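Local coordinates for protein insensitive (Drosophila melanogaster, PDB 4IX7) that preferentially binds the palindromic DNA sequence CCAATTGG through its BEN domain and represses genes involved in neural development, also acting as a corepressor for Su(H), at residues 5-10 / 74-79. Sequence-based numbering, arbitrary orientation.
Sequences VSIGPN and QDIIFA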
ATOM      1  N   VAL C   5       5.032  -1.896  29.949  1.00 21.28           N
ATOM      2  CA  VAL C   5       3.644  -1.919  29.521  1.00 22.90           C
ATOM      3  C   VAL C   5       3.446  -3.066  28.527  1.00 23.54           C
ATOM      4  O   VAL C   5       4.148  -3.146  27.517  1.00 21.06           O
ATOM      5  CB  VAL C   5       3.234  -0.594  28.834  1.00 21.61           C
ATOM      6  CG1 VAL C   5       1.810  -0.688  28.309  1.00 24.78           C
ATOM      7  CG2 VAL C   5       3.373   0.576  29.792  1.00 26.62           C
ATOM      8  N   SER C   6       2.507  -3.962  28.825  1.00 19.71           N
ATOM      9  CA  SER C   6       2.129  -5.029  27.899  1.00 20.53           C
ATOM     10  C   SER C   6       1.276  -4.446  26.779  1.00 22.66           C
ATOM     11  O   SER C   6       0.226  -3.852  27.039  1.00 22.59           O
ATOM     12  CB  SER C   6       1.338  -6.101  28.654  1.00 19.52           C
ATOM     13  OG  SER C   6       1.021  -7.196  27.816  1.00 22.09           O
ATOM     14  N   ILE C   7       1.712  -4.596  25.530  1.00 16.89           N
ATOM     15  CA  ILE C   7       1.007  -3.918  24.435  1.00 16.80           C
ATOM     16  C   ILE C   7      -0.056  -4.759  23.730  1.00 18.94           C
ATOM     17  O   ILE C   7      -0.848  -4.231  22.945  1.00 19.12           O
ATOM     18  CB  ILE C   7       1.976  -3.292  23.384  1.00 17.73           C
ATOM     19  CG1 ILE C   7       2.516  -4.360  22.423  1.00 19.18           C
ATOM     20  CG2 ILE C   7       3.097  -2.505  24.075  1.00 18.24           C
ATOM     21  CD1 ILE C   7       3.363  -3.797  21.286  1.00 16.83           C
ATOM     22  N   GLY C   8      -0.078  -6.061  24.002  1.00 17.97           N
ATOM     23  CA  GLY C   8      -1.046  -6.931  23.357  1.00 17.18           C
ATOM     24  C   GLY C   8      -1.151  -8.280  24.024  1.00 18.72           C
ATOM     25  O   GLY C   8      -0.443  -8.552  24.994  1.00 19.61           O
ATOM     26  N   PRO C   9      -2.033  -9.138  23.498  1.00 18.80           N
ATOM     27  CA  PRO C   9      -2.312 -10.440  24.124  1.00 20.60           C
ATOM     28  C   PRO C   9      -1.110 -11.374  24.301  1.00 20.87           C
ATOM     29  O   PRO C   9      -1.196 -12.286  25.127  1.00 22.27           O
ATOM     30  CB  PRO C   9      -3.359 -11.073  23.194  1.00 20.52           C
ATOM     31  CG  PRO C   9      -3.353 -10.240  21.940  1.00 32.70           C
ATOM     32  CD  PRO C   9      -2.901  -8.870  22.340  1.00 20.29           C
ATOM     33  N   ASN C  10      -0.027 -11.177  23.554  1.00 19.87           N
ATOM     34  CA  ASN C  10       1.139 -12.049  23.691  1.00 20.25           C
ATOM     35  C   ASN C  10       2.184 -11.507  24.661  1.00 17.89           C
ATOM     36  O   ASN C  10       3.284 -12.050  24.779  1.00 20.88           O
ATOM     37  CB  ASN C  10       1.760 -12.355  22.322  1.00 17.80           C
ATOM     38  CG  ASN C  10       0.773 -13.003  21.377  1.00 23.08           C
ATOM     39  OD1 ASN C  10      -0.001 -13.881  21.775  1.00 29.09           O
ATOM     40  ND2 ASN C  10       0.773 -12.563  20.125  1.00 22.32           N
ATOM     41  N   GLN C  74       1.977  -9.527  15.942  1.00 13.34           N
ATOM     42  CA  GLN C  74       0.559  -9.561  16.293  1.00 15.71           C
ATOM     43  C   GLN C  74       0.257  -8.540  17.388  1.00 17.58           C
ATOM     44  O   GLN C  74      -0.763  -7.854  17.338  1.00 17.26           O
ATOM     45  CB  GLN C  74       0.153 -10.958  16.756  1.00 20.77           C
ATOM     46  CG  GLN C  74      -1.347 -11.141  16.879  1.00 27.83           C
ATOM     47  CD  GLN C  74      -1.722 -12.488  17.480  1.00 36.73           C
ATOM     48  OE1 GLN C  74      -0.853 -13.281  17.854  1.00 35.38           O
ATOM     49  NE2 GLN C  74      -3.021 -12.751  17.577  1.00 44.86           N
ATOM     50  N   ASP C  75       1.158  -8.420  18.359  1.00 17.18           N
ATOM     51  CA  ASP C  75       0.967  -7.460  19.442  1.00 17.02           C
ATOM     52  C   ASP C  75       1.071  -6.018  18.960  1.00 16.41           C
ATOM     53  O   ASP C  75       0.306  -5.157  19.405  1.00 17.15           O
ATOM     54  CB  ASP C  75       1.956  -7.708  20.580  1.00 17.16           C
ATOM     55  CG  ASP C  75       1.512  -8.835  21.499  1.00 20.31           C
ATOM     56  OD1 ASP C  75       0.359  -9.306  21.367  1.00 21.36           O
ATOM     57  OD2 ASP C  75       2.323  -9.231  22.358  1.00 18.16           O
ATOM     58  N   ILE C  76       2.013  -5.751  18.058  1.00 15.52           N
ATOM     59  CA  ILE C  76       2.150  -4.408  17.510  1.00 16.99           C
ATOM     60  C   ILE C  76       0.886  -4.029  16.758  1.00 16.49           C
ATOM     61  O   ILE C  76       0.372  -2.923  16.916  1.00 17.85           O
ATOM     62  CB  ILE C  76       3.382  -4.292  16.593  1.00 13.22           C
ATOM     63  CG1 ILE C  76       4.655  -4.403  17.442  1.00 14.72           C
ATOM     64  CG2 ILE C  76       3.358  -2.975  15.798  1.00 16.02           C
ATOM     65  CD1 ILE C  76       5.914  -4.542  16.619  1.00 15.98           C
ATOM     66  N   ILE C  77       0.368  -4.956  15.960  1.00 14.50           N
ATOM     67  CA  ILE C  77      -0.868  -4.709  15.218  1.00 16.25           C
ATOM     68  C   ILE C  77      -2.023  -4.479  16.189  1.00 16.11           C
ATOM     69  O   ILE C  77      -2.813  -3.556  16.010  1.00 18.03           O
ATOM     70  CB  ILE C  77      -1.184  -5.863  14.255  1.00 14.90           C
ATOM     71  CG1 ILE C  77      -0.129  -5.927  13.150  1.00 16.30           C
ATOM     72  CG2 ILE C  77      -2.565  -5.695  13.658  1.00 18.97           C
ATOM     73  CD1 ILE C  77      -0.207  -7.208  12.301  1.00 18.58           C
ATOM     74  N   PHE C  78      -2.101  -5.300  17.231  1.00 16.66           N
ATOM     75  CA  PHE C  78      -3.131  -5.119  18.249  1.00 18.09           C
ATOM     76  C   PHE C  78      -3.088  -3.713  18.841  1.00 21.18           C
ATOM     77  O   PHE C  78      -4.110  -3.022  18.898  1.00 21.40           O
ATOM     78  CB  PHE C  78      -2.986  -6.162  19.363  1.00 21.82           C
ATOM     79  CG  PHE C  78      -4.029  -6.046  20.437  1.00 22.01           C
ATOM     80  CD1 PHE C  78      -5.204  -6.775  20.359  1.00 26.59           C
ATOM     81  CD2 PHE C  78      -3.829  -5.216  21.532  1.00 20.14           C
ATOM     82  CE1 PHE C  78      -6.168  -6.674  21.349  1.00 29.30           C
ATOM     83  CE2 PHE C  78      -4.792  -5.106  22.525  1.00 26.74           C
ATOM     84  CZ  PHE C  78      -5.961  -5.840  22.433  1.00 29.62           C
ATOM     85  N   ALA C  79      -1.906  -3.287  19.274  1.00 16.82           N
ATOM     86  CA  ALA C  79      -1.777  -1.999  19.939  1.00 18.14           C
ATOM     87  C   ALA C  79      -2.119  -0.833  19.008  1.00 18.96           C
ATOM     88  O   ALA C  79      -2.867   0.076  19.382  1.00 19.91           O
ATOM     89  CB  ALA C  79      -0.382  -1.831  20.491  1.00 17.32           C
TER
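Asp-75, a buried carboxylate on helix 70-84, shows how a helix can hold a loop by its backbone. Its two oxygens divide the work: Asp-75 OD1 offers its syn lone pair to the backbone N of Asn-10 in a nearly straight bond (2.9 Å, 164° at the hydrogen), while OD2 is hydrogen-bonded to Thr-12 OG1. Asp-75 OD1 also lies 3.2 Å from Pro-9 N, which has no hydrogen to give. The side-chain amide of Asn-10 is in turn satisfied twice. Asn-10 ND2 donates to Gln-74 OE1 at 2.9 Å, meeting that carbonyl from above its plane, and to the backbone O of Gly-71, about one helical turn earlier. An alanine in place of Asp-75 removes the carboxylate that receives Asn-10 N and bonds Thr-12 OG1, and would probably loosen the loop on the helix. Gly-8 passes so close to the carboxylate that a CB there would clash with OD1. Beyond it, Pro-9 CD lies over one face of the Phe-78 ring in a CH-pi contact, 3.7 Å from the centroid, whereas Ile-7 O approaches the ring edge. Ile-7 CG1 sits in the crowded position between backbone N and carbonyl carbon (chi1 79°), bringing Ile-7 CD1 within 4.1 Å of Ile-76 CG1. Within the BEN domain, the loop linking strands 4-6 and 13-15 thus packs on helix 70-84, Ile-7 reaching helices 16-19 and 27-38.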